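Local coordinates for D-glycerate 3-kinase (Cryptococcus neoformans var. grubii serotype A, PDB 6CKG), which probably phosphorylates D-glycerate at its 3-hydroxyl with ATP as phosphate donor, at residues 103-108 against 221-226; 229-234 against 296-301; 257-262 against 286-291; 269-274 against 279-284. All coordinates share one frame; numbering follows the deposited sequence. Where two conformers were deposited one is given.

Overall arrangement
The protein has a P-loop kinase core, a mainly parallel sheet flanked by helices, and all four contacts lie among its helices and connections. Contacts 2 and 3 are buried: each joins helix 281-298 to another helix, 225-236 in contact 2 and 258-273 in contact 3, through aromatic and branched aliphatic side chains with an asparagine alongside. Contact 4 joins the same two helices as contact 3, about 13 Å away between centres, but at the surface, where a lysine reaches its partners through water. Contact 1 is partly buried and wholly apolar. It touches contact 2 through helix 225-236 and contact 3 through Tyr223, so these three form a continuous set.

Contact 1. Residues 103-108 against 221-226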
# COMPACT_ATOMS: atom_id res chain seq x y z
N ASP A 103 -24.93 1.39 -5.76
CA ASP A 103 -24.69 2.60 -6.54
C ASP A 103 -23.26 3.12 -6.42
O ASP A 103 -22.97 4.20 -6.93
CB ASP A 103 -25.67 3.70 -6.13
CG ASP A 103 -27.10 3.30 -6.36
OD1 ASP A 103 -27.42 2.90 -7.50
OD2 ASP A 103 -27.89 3.34 -5.40
N ASN A 104 -22.37 2.38 -5.75
CA ASN A 104 -20.99 2.84 -5.62
C ASN A 104 -20.11 2.04 -6.57
O ASN A 104 -19.74 0.89 -6.25
CB ASN A 104 -20.51 2.72 -4.18
CG ASN A 104 -19.15 3.38 -3.95
OD1 ASN A 104 -18.27 3.33 -4.81
ND2 ASN A 104 -19.00 4.03 -2.80
N PRO A 105 -19.74 2.58 -7.73
CA PRO A 105 -18.89 1.82 -8.66
C PRO A 105 -17.53 1.48 -8.10
O PRO A 105 -16.92 0.50 -8.54
CB PRO A 105 -18.76 2.77 -9.85
CG PRO A 105 -18.98 4.14 -9.27
CD PRO A 105 -20.04 3.93 -8.22
N LEU A 106 -17.01 2.26 -7.15
CA LEU A 106 -15.70 1.96 -6.60
C LEU A 106 -15.72 0.73 -5.70
O LEU A 106 -14.68 0.08 -5.54
CB LEU A 106 -15.16 3.19 -5.85
CG LEU A 106 -14.88 4.36 -6.79
CD1 LEU A 106 -14.23 5.58 -6.07
CD2 LEU A 106 -14.00 3.86 -7.94
N LEU A 107 -16.87 0.38 -5.13
CA LEU A 107 -16.98 -0.80 -4.27
C LEU A 107 -17.54 -2.02 -4.99
O LEU A 107 -17.86 -3.02 -4.34
CB LEU A 107 -17.82 -0.47 -3.04
CG LEU A 107 -17.25 0.67 -2.18
CD1 LEU A 107 -18.25 1.11 -1.11
CD2 LEU A 107 -15.91 0.24 -1.55
N ASN A 108 -17.65 -1.98 -6.31
CA ASN A 108 -18.22 -3.11 -7.02
C ASN A 108 -17.17 -4.18 -7.32
O ASN A 108 -17.46 -5.13 -8.05
CB ASN A 108 -18.94 -2.65 -8.29
CG ASN A 108 -17.98 -2.19 -9.38
OD1 ASN A 108 -16.76 -2.22 -9.22
ND2 ASN A 108 -18.54 -1.78 -10.51
N LEU A 221 -13.89 13.89 -10.37
CA LEU A 221 -15.07 14.39 -11.07
C LEU A 221 -15.81 13.30 -11.83
O LEU A 221 -16.92 13.55 -12.30
CB LEU A 221 -14.70 15.51 -12.05
CG LEU A 221 -14.13 16.80 -11.44
CD1 LEU A 221 -13.86 17.83 -12.51
CD2 LEU A 221 -15.08 17.38 -10.39
N LEU A 222 -15.22 12.10 -11.96
CA LEU A 222 -15.94 10.99 -12.57
C LEU A 222 -16.96 10.37 -11.62
O LEU A 222 -17.77 9.54 -12.06
CB LEU A 222 -14.96 9.91 -13.04
CG LEU A 222 -13.98 10.27 -14.16
CD1 LEU A 222 -12.87 9.24 -14.24
CD2 LEU A 222 -14.71 10.38 -15.51
N TYR A 223 -16.95 10.75 -10.35
CA TYR A 223 -17.71 10.05 -9.32
C TYR A 223 -18.59 11.04 -8.57
O TYR A 223 -18.28 12.23 -8.47
CB TYR A 223 -16.74 9.33 -8.36
CG TYR A 223 -15.93 8.28 -9.10
CD1 TYR A 223 -16.49 7.04 -9.42
CD2 TYR A 223 -14.63 8.55 -9.51
CE1 TYR A 223 -15.76 6.09 -10.13
CE2 TYR A 223 -13.89 7.60 -10.21
CZ TYR A 223 -14.46 6.38 -10.51
OH TYR A 223 -13.72 5.46 -11.20
N SER A 224 -19.69 10.53 -8.03
CA SER A 224 -20.56 11.35 -7.20
C SER A 224 -19.88 11.67 -5.88
O SER A 224 -18.99 10.95 -5.41
CB SER A 224 -21.89 10.65 -6.93
OG SER A 224 -21.65 9.51 -6.11
N ARG A 225 -20.34 12.76 -5.26
CA ARG A 225 -19.87 13.12 -3.93
C ARG A 225 -20.15 12.00 -2.92
O ARG A 225 -19.32 11.71 -2.06
CB ARG A 225 -20.51 14.46 -3.50
CG ARG A 225 -19.92 15.68 -4.26
CD ARG A 225 -20.67 17.03 -4.02
NE ARG A 225 -21.03 17.15 -2.62
CZ ARG A 225 -22.26 16.99 -2.15
NH1 ARG A 225 -22.47 17.08 -0.85
NH2 ARG A 225 -23.27 16.76 -2.99
N SER A 226 -21.31 11.34 -3.03
CA SER A 226 -21.60 10.27 -2.07
C SER A 226 -20.68 9.07 -2.27
O SER A 226 -20.27 8.43 -1.29
CB SER A 226 -23.07 9.84 -2.18
OG SER A 226 -23.33 9.23 -3.43
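Tyr223 meets Pro105 and Leu106 with its ring, bringing the chain just before helix 225-236 against the loop between helices 91-100 and 118-129. Its CB is directed at that loop, and with CG anti to the carbonyl carbon (chi1 -62°) the ring comes against Pro105 and Leu106. The first ring atom to make contact is CD1, which lies 3.8 Å from Pro105 CG; the proline carbon approaches in the ring plane, at the edge. Farther out, Tyr223 CE1 and Leu106 CD2 are 3.6 Å apart, and the same methyl also touches CZ and the hydroxyl oxygen. The other methyl of the leucine, CD1, stands over the ring face, 4.2 Å from the centroid of Tyr223 and only 7° off the normal, a CH-pi contact. Forked leucine suits this place because one methyl can sit over the centre while the other reaches the phenol end. At the tip, Tyr223 OH makes a weak hydrogen bond to Asn289 O in helix 281-298, so the polar end is provided for while the ring remains in apolar company. The loop is shaped locally by Asn104, whose OD1 accepts a weak bond from Leu106 N at 2.9 Å, an Asx turn. Ser224 N-caps helix 225-236 through Thr227 N. Aromatic-aliphatic packing thus fastens a loop of the P-loop kinase fold beside a capped helix start.

Contact 2. Residues 229-234 against 296-301; sequences HSINQN and ELFQDG
Helix 225-236 and the C-terminal end of helix 281-298 come together with the CA atoms of Asn232 and Phe298 8.2 Å apart, where the second chain passes from helix into a 3-10 turn at 299-301. Phe298 spans this gap. Its CB points at the opposite helix, and the far rim of the ring reaches the backbone there, CZ lying 3.8 Å from Asn232 CA. Two side chains receive the rest of the rim. Ile231 supplies its CG2 methyl, 3.8 Å from Phe298 CE2, while its CG1 branch leads away from the ring. Asn232 lies on the CE1 side: chi1 of -172° sets CG opposite the backbone N and carries OD1 to 3.3 Å from Phe298 CE1. The amide and the ring are almost parallel, their planes 7° apart, yet the oxygen approaches obliquely and makes no hydrogen bond to the ring. It is instead occupied by Leu189 N, which it accepts from, so a buried polar group can lie beside phenylalanine without losing its partner. Within its own segment, Leu297 CB packs 3.6 Å above one face of the Phe298 ring. The Phe298 backbone is hydrogen-bonded to Gly187, tying the helix end to the loop that also supplies Leu189. A phenylalanine near the end of one helix, packed against the side of another, thus joins two helices of the kinase fold.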
# COMPACT_ATOMS: atom_id res chain seq x y z
N HIS A 229 -17.41 10.11 -0.57
CA HIS A 229 -17.54 10.15 0.88
C HIS A 229 -17.50 8.74 1.48
O HIS A 229 -16.93 8.54 2.56
CB HIS A 229 -18.85 10.84 1.28
CG HIS A 229 -18.77 12.35 1.31
ND1 HIS A 229 -17.90 13.03 2.13
CD2 HIS A 229 -19.50 13.29 0.66
CE1 HIS A 229 -18.07 14.33 1.96
NE2 HIS A 229 -19.04 14.52 1.08
N SER A 230 -18.10 7.76 0.78
CA SER A 230 -18.08 6.37 1.25
C SER A 230 -16.65 5.83 1.34
O SER A 230 -16.27 5.22 2.34
CB SER A 230 -18.92 5.49 0.34
OG SER A 230 -20.28 5.91 0.32
N ILE A 231 -15.86 6.05 0.29
CA ILE A 231 -14.46 5.59 0.35
C ILE A 231 -13.73 6.29 1.49
O ILE A 231 -12.95 5.67 2.23
CB ILE A 231 -13.76 5.82 -1.00
CG1 ILE A 231 -14.55 5.14 -2.13
CG2 ILE A 231 -12.31 5.32 -0.94
CD1 ILE A 231 -14.73 3.63 -1.93
N ASN A 232 -13.96 7.60 1.65
CA ASN A 232 -13.36 8.37 2.74
C ASN A 232 -13.71 7.77 4.09
O ASN A 232 -12.84 7.60 4.95
CB ASN A 232 -13.85 9.82 2.66
CG ASN A 232 -13.13 10.76 3.62
OD1 ASN A 232 -11.92 10.72 3.74
ND2 ASN A 232 -13.89 11.62 4.32
N GLN A 233 -14.99 7.48 4.31
CA GLN A 233 -15.43 6.88 5.57
C GLN A 233 -14.82 5.50 5.77
O GLN A 233 -14.46 5.13 6.90
CB GLN A 233 -16.95 6.78 5.59
CG GLN A 233 -17.53 6.63 6.98
CD GLN A 233 -17.40 7.91 7.78
OE1 GLN A 233 -17.45 9.00 7.22
NE2 GLN A 233 -17.21 7.78 9.09
N ASN A 234 -14.72 4.72 4.70
CA ASN A 234 -14.02 3.44 4.76
C ASN A 234 -12.58 3.63 5.20
O ASN A 234 -12.07 2.85 6.01
CB ASN A 234 -14.07 2.75 3.40
CG ASN A 234 -15.46 2.26 3.04
OD1 ASN A 234 -16.40 2.38 3.83
ND2 ASN A 234 -15.61 1.73 1.84
N GLU A 296 -5.68 11.27 -5.53
CA GLU A 296 -5.99 12.70 -5.53
C GLU A 296 -6.44 13.18 -4.15
O GLU A 296 -6.01 14.25 -3.69
CB GLU A 296 -7.07 13.00 -6.57
CG GLU A 296 -6.63 12.76 -8.01
CD GLU A 296 -7.75 12.93 -9.02
OE1 GLU A 296 -8.80 13.49 -8.66
OE2 GLU A 296 -7.57 12.52 -10.19
N LEU A 297 -7.28 12.41 -3.47
CA LEU A 297 -7.90 12.85 -2.22
C LEU A 297 -7.08 12.55 -0.97
O LEU A 297 -7.11 13.33 -0.02
CB LEU A 297 -9.27 12.20 -2.06
CG LEU A 297 -10.36 12.64 -3.03
CD1 LEU A 297 -11.63 11.88 -2.70
CD2 LEU A 297 -10.58 14.14 -2.92
N PHE A 298 -6.40 11.40 -0.92
CA PHE A 298 -5.94 10.85 0.35
C PHE A 298 -4.43 10.70 0.47
O PHE A 298 -3.94 10.40 1.56
CB PHE A 298 -6.56 9.46 0.59
CG PHE A 298 -8.04 9.41 0.42
CD1 PHE A 298 -8.87 10.34 1.04
CD2 PHE A 298 -8.61 8.41 -0.35
CE1 PHE A 298 -10.25 10.26 0.88
CE2 PHE A 298 -9.97 8.34 -0.51
CZ PHE A 298 -10.79 9.28 0.10
N GLN A 299 -3.69 10.85 -0.63
CA GLN A 299 -2.26 10.59 -0.59
C GLN A 299 -1.52 11.53 0.35
O GLN A 299 -0.49 11.16 0.92
CB GLN A 299 -1.69 10.71 -2.01
CG GLN A 299 -0.28 10.25 -2.19
CD GLN A 299 0.13 10.33 -3.64
OE1 GLN A 299 0.78 9.42 -4.17
NE2 GLN A 299 -0.26 11.41 -4.31
N ASP A 300 -2.03 12.75 0.56
CA ASP A 300 -1.30 13.69 1.40
C ASP A 300 -1.33 13.30 2.86
O ASP A 300 -0.47 13.77 3.62
CB ASP A 300 -1.85 15.12 1.23
CG ASP A 300 -1.69 15.64 -0.18
OD1 ASP A 300 -0.57 15.53 -0.73
OD2 ASP A 300 -2.68 16.13 -0.75
N GLY A 301 -2.26 12.44 3.27
CA GLY A 301 -2.28 11.96 4.65
C GLY A 301 -1.04 11.19 5.07
O GLY A 301 -0.84 10.95 6.27

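Contact 3. Residues 257-262 against 286-291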
# COMPACT_ATOMS: atom_id res chain seq x y z
N SER A 257 0.36 11.70 -13.48
CA SER A 257 0.06 11.14 -14.80
C SER A 257 0.91 9.92 -15.11
O SER A 257 0.49 9.08 -15.92
CB SER A 257 0.26 12.19 -15.88
OG SER A 257 1.63 12.51 -16.02
N TYR A 258 2.08 9.79 -14.48
CA TYR A 258 2.94 8.64 -14.73
C TYR A 258 2.22 7.33 -14.42
O TYR A 258 2.51 6.30 -15.04
CB TYR A 258 4.23 8.72 -13.90
CG TYR A 258 5.13 9.93 -14.15
CD1 TYR A 258 4.83 10.86 -15.15
CD2 TYR A 258 6.27 10.13 -13.39
CE1 TYR A 258 5.65 11.95 -15.37
CE2 TYR A 258 7.10 11.22 -13.60
CZ TYR A 258 6.78 12.12 -14.59
OH TYR A 258 7.61 13.20 -14.79
N VAL A 259 1.28 7.34 -13.47
CA VAL A 259 0.68 6.09 -13.02
C VAL A 259 -0.04 5.39 -14.16
O VAL A 259 0.06 4.16 -14.31
CB VAL A 259 -0.27 6.36 -11.83
CG1 VAL A 259 -0.94 5.08 -11.38
CG2 VAL A 259 0.50 6.99 -10.67
N TRP A 260 -0.77 6.15 -14.98
CA TRP A 260 -1.39 5.58 -16.19
C TRP A 260 -0.33 4.99 -17.11
O TRP A 260 -0.48 3.87 -17.60
CB TRP A 260 -2.17 6.66 -16.95
CG TRP A 260 -3.56 6.95 -16.47
CD1 TRP A 260 -4.68 6.17 -16.65
CD2 TRP A 260 -4.00 8.14 -15.79
NE1 TRP A 260 -5.78 6.79 -16.10
CE2 TRP A 260 -5.39 8.00 -15.57
CE3 TRP A 260 -3.36 9.29 -15.34
CZ2 TRP A 260 -6.14 8.97 -14.91
CZ3 TRP A 260 -4.10 10.26 -14.69
CH2 TRP A 260 -5.48 10.09 -14.48
N THR A 261 0.71 5.77 -17.40
CA THR A 261 1.75 5.33 -18.33
C THR A 261 2.44 4.06 -17.82
O THR A 261 2.62 3.10 -18.57
CB THR A 261 2.76 6.45 -18.54
OG1 THR A 261 2.08 7.62 -19.01
CG2 THR A 261 3.83 6.03 -19.53
N TRP A 262 2.82 4.05 -16.54
CA TRP A 262 3.47 2.89 -15.96
C TRP A 262 2.57 1.66 -15.99
O TRP A 262 3.01 0.56 -16.34
CB TRP A 262 3.89 3.19 -14.52
CG TRP A 262 5.04 4.14 -14.40
CD1 TRP A 262 6.00 4.39 -15.33
CD2 TRP A 262 5.35 4.96 -13.26
NE1 TRP A 262 6.90 5.32 -14.84
CE2 TRP A 262 6.52 5.68 -13.57
CE3 TRP A 262 4.75 5.15 -12.01
CZ2 TRP A 262 7.10 6.58 -12.68
CZ3 TRP A 262 5.33 6.05 -11.13
CH2 TRP A 262 6.49 6.76 -11.47
N HIS A 286 -9.69 2.49 -17.62
CA HIS A 286 -10.79 2.37 -16.67
C HIS A 286 -10.31 1.79 -15.33
O HIS A 286 -10.79 2.19 -14.26
CB HIS A 286 -11.90 1.49 -17.25
CG HIS A 286 -12.55 2.05 -18.48
ND1 HIS A 286 -13.19 3.26 -18.50
CD2 HIS A 286 -12.66 1.54 -19.73
CE1 HIS A 286 -13.67 3.49 -19.71
NE2 HIS A 286 -13.37 2.46 -20.47
N PHE A 287 -9.38 0.84 -15.38
CA PHE A 287 -8.82 0.28 -14.16
C PHE A 287 -8.17 1.35 -13.29
O PHE A 287 -8.44 1.45 -12.09
CB PHE A 287 -7.83 -0.82 -14.52
CG PHE A 287 -7.11 -1.43 -13.36
CD1 PHE A 287 -7.66 -2.50 -12.66
CD2 PHE A 287 -5.85 -0.98 -12.99
CE1 PHE A 287 -6.98 -3.09 -11.60
CE2 PHE A 287 -5.16 -1.56 -11.92
CZ PHE A 287 -5.73 -2.62 -11.23
N ILE A 288 -7.33 2.18 -13.90
CA ILE A 288 -6.57 3.16 -13.12
C ILE A 288 -7.48 4.31 -12.69
O ILE A 288 -7.25 4.93 -11.65
CB ILE A 288 -5.35 3.64 -13.93
CG1 ILE A 288 -4.23 2.59 -13.90
CG2 ILE A 288 -4.80 4.96 -13.39
CD1 ILE A 288 -3.66 2.30 -12.49
N ASN A 289 -8.54 4.58 -13.46
CA ASN A 289 -9.49 5.61 -13.06
C ASN A 289 -10.22 5.26 -11.77
O ASN A 289 -10.76 6.16 -11.12
CB ASN A 289 -10.50 5.87 -14.18
CG ASN A 289 -9.92 6.67 -15.32
OD1 ASN A 289 -8.90 7.34 -15.17
ND2 ASN A 289 -10.56 6.60 -16.48
N ARG A 290 -10.27 3.98 -11.39
CA ARG A 290 -10.84 3.61 -10.10
C ARG A 290 -9.88 3.90 -8.94
O ARG A 290 -10.35 4.16 -7.82
CB ARG A 290 -11.24 2.12 -10.08
CG ARG A 290 -12.56 1.79 -10.84
CD ARG A 290 -12.99 0.29 -10.76
NE ARG A 290 -13.49 -0.11 -9.44
CZ ARG A 290 -12.82 -0.89 -8.58
NH1 ARG A 290 -13.34 -1.20 -7.40
NH2 ARG A 290 -11.63 -1.37 -8.91
N TYR A 291 -8.57 3.87 -9.17
CA TYR A 291 -7.59 4.15 -8.12
C TYR A 291 -7.24 5.63 -8.01
O TYR A 291 -6.98 6.11 -6.90
CB TYR A 291 -6.30 3.36 -8.36
CG TYR A 291 -6.47 1.87 -8.17
CD1 TYR A 291 -7.01 1.08 -9.19
CD2 TYR A 291 -6.11 1.26 -6.98
CE1 TYR A 291 -7.18 -0.29 -9.01
CE2 TYR A 291 -6.27 -0.10 -6.79
CZ TYR A 291 -6.80 -0.87 -7.82
OH TYR A 291 -6.96 -2.21 -7.62
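Ile288 and Trp260 form the centre of a contact between helices 258-273 and 281-298; the axes of their pieces 258-262 and 286-291 come within 10.2 Å at 144°, nearer antiparallel than parallel. Along the second segment, Ile288 is directed toward the other helix. Its two branches divide the work: CD1 reaches Val259 CG1 at 4.0 Å, while CG2 sits over the Trp260 indole, 3.5 Å from the centroid of the five-membered ring, in a CH-pi contact. A beta-branched residue suits the place, since a methyl close to the backbone can meet the ring face. Next, Asn289 turns its OD1 to the indole edge, near the ring plane, with the amide 77° from the ring. There it accepts a weak bond from Trp260 NE1 at 3.3 Å, bent to 132° at the hydrogen. Arg290 then faces the loop of contact 1, hydrogen-bonded to Arg110 O, and weakly to Leu106 O and Gly109 O. Tyr291 ends the segment edge-to-face with Trp182. Trp260 is therefore gripped both ways, by a methyl over its face and a carbonyl at its edge, and the apolar packing probably contributes more than the bent polar bond.

Contact 4. Residues 269-274 against 279-284; sequences NMKAKN and MTDEQV
Lys271 meets Met279 and Asp281 chiefly through water, and there is no direct hydrogen bond between the segments. In the water-mediated part, one molecule accepts from Lys271 NZ at 2.9 Å and donates to both Met279 O, at 2.9 Å, and Asp281 OD1, at 2.8 Å. The lysine extends across the gap with a bend at chi3 (56°), which brings NZ to 3.5 Å from Met279 O. Two conformers were deposited for it, so this bridge may be held only part of the time. A long flexible amine is suited to such a solvent-facing reach. The electrostatic part is modest: Lys271 NZ and Asp281 OD1 stand 4.4 Å apart, beyond a salt bridge, and OD1 is also bonded to His268 NE2. The third kind is local. Thr280 and Gln283 make a capping box, with Gln283 N donating to Thr280 OG1 at 3.1 Å and Thr280 N donating to Gln283 OE1 at 3.1 Å. The threonine hydroxyl thereby serves an amide of the first helical turn. The whole lies where helix 258-273 ends and helix 281-298 begins, at the short connection between them, with Met279 and Val284 packing on Arg263 of the earlier helix.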
# COMPACT_ATOMS: atom_id res chain seq x y z
N ASN A 269 4.12 -5.29 -20.85
CA ASN A 269 5.22 -6.19 -20.50
C ASN A 269 4.71 -7.57 -20.09
O ASN A 269 5.25 -8.59 -20.52
CB ASN A 269 6.06 -5.59 -19.36
CG ASN A 269 6.91 -4.42 -19.81
OD1 ASN A 269 7.12 -4.20 -21.00
ND2 ASN A 269 7.42 -3.66 -18.84
N MET A 270 3.66 -7.62 -19.26
CA MET A 270 3.12 -8.91 -18.84
C MET A 270 2.57 -9.68 -20.03
O MET A 270 2.84 -10.88 -20.19
CB MET A 270 2.05 -8.72 -17.77
CG MET A 270 1.42 -10.03 -17.31
SD MET A 270 -0.16 -9.84 -16.48
CE MET A 270 -1.17 -9.16 -17.80
N LYS A 271 1.79 -9.01 -20.88
CA LYS A 271 1.23 -9.65 -22.07
C LYS A 271 2.33 -10.19 -22.98
O LYS A 271 2.18 -11.25 -23.60
CB LYS A 271 0.36 -8.65 -22.83
CG LYS A 271 -1.04 -8.43 -22.25
CD LYS A 271 -1.60 -7.03 -22.56
CE LYS A 271 -1.64 -6.72 -24.06
NZ LYS A 271 -2.24 -5.36 -24.33
N ALA A 272 3.45 -9.47 -23.08
CA ALA A 272 4.48 -9.90 -24.01
C ALA A 272 5.20 -11.16 -23.53
O ALA A 272 5.86 -11.83 -24.34
CB ALA A 272 5.48 -8.76 -24.23
N LYS A 273 5.08 -11.50 -22.24
CA LYS A 273 5.74 -12.67 -21.67
C LYS A 273 4.81 -13.85 -21.41
O LYS A 273 5.29 -14.98 -21.30
CB LYS A 273 6.45 -12.29 -20.36
N ASN A 274 3.49 -13.62 -21.30
CA ASN A 274 2.55 -14.68 -20.94
C ASN A 274 1.68 -15.11 -22.12
O ASN A 274 0.61 -15.69 -21.91
CB ASN A 274 1.68 -14.26 -19.75
CG ASN A 274 0.57 -13.26 -20.12
OD1 ASN A 274 0.42 -12.84 -21.27
ND2 ASN A 274 -0.22 -12.87 -19.12
N MET A 279 -5.36 -6.98 -19.89
CA MET A 279 -6.32 -5.94 -20.22
C MET A 279 -5.93 -5.23 -21.51
O MET A 279 -4.75 -5.13 -21.86
CB MET A 279 -6.40 -4.91 -19.09
CG MET A 279 -6.99 -5.44 -17.80
SD MET A 279 -7.16 -4.13 -16.57
CE MET A 279 -5.46 -3.88 -16.05
N THR A 280 -6.94 -4.75 -22.22
CA THR A 280 -6.71 -3.84 -23.33
C THR A 280 -6.27 -2.48 -22.79
O THR A 280 -6.40 -2.17 -21.59
CB THR A 280 -7.98 -3.69 -24.16
OG1 THR A 280 -8.95 -2.95 -23.41
CG2 THR A 280 -8.55 -5.06 -24.50
N ASP A 281 -5.73 -1.64 -23.67
CA ASP A 281 -5.33 -0.31 -23.24
C ASP A 281 -6.50 0.44 -22.63
O ASP A 281 -6.37 1.06 -21.57
CB ASP A 281 -4.73 0.47 -24.41
CG ASP A 281 -3.35 -0.02 -24.79
OD1 ASP A 281 -2.87 -0.99 -24.16
OD2 ASP A 281 -2.75 0.54 -25.73
N GLU A 282 -7.68 0.36 -23.26
CA GLU A 282 -8.83 1.06 -22.71
C GLU A 282 -9.21 0.50 -21.34
O GLU A 282 -9.53 1.26 -20.42
CB GLU A 282 -10.02 0.98 -23.68
N GLN A 283 -9.13 -0.82 -21.17
CA GLN A 283 -9.46 -1.40 -19.87
C GLN A 283 -8.45 -0.98 -18.80
O GLN A 283 -8.83 -0.78 -17.64
CB GLN A 283 -9.55 -2.92 -19.99
CG GLN A 283 -10.79 -3.34 -20.73
CD GLN A 283 -10.83 -4.82 -21.03
OE1 GLN A 283 -9.79 -5.45 -21.20
NE2 GLN A 283 -12.02 -5.37 -21.10
N VAL A 284 -7.17 -0.84 -19.16
CA VAL A 284 -6.21 -0.33 -18.19
C VAL A 284 -6.60 1.09 -17.76
O VAL A 284 -6.51 1.44 -16.57
CB VAL A 284 -4.78 -0.37 -18.78
CG1 VAL A 284 -3.80 0.35 -17.86
CG2 VAL A 284 -4.33 -1.82 -19.00
O HOH W 1 -2.68 -3.21 -22.50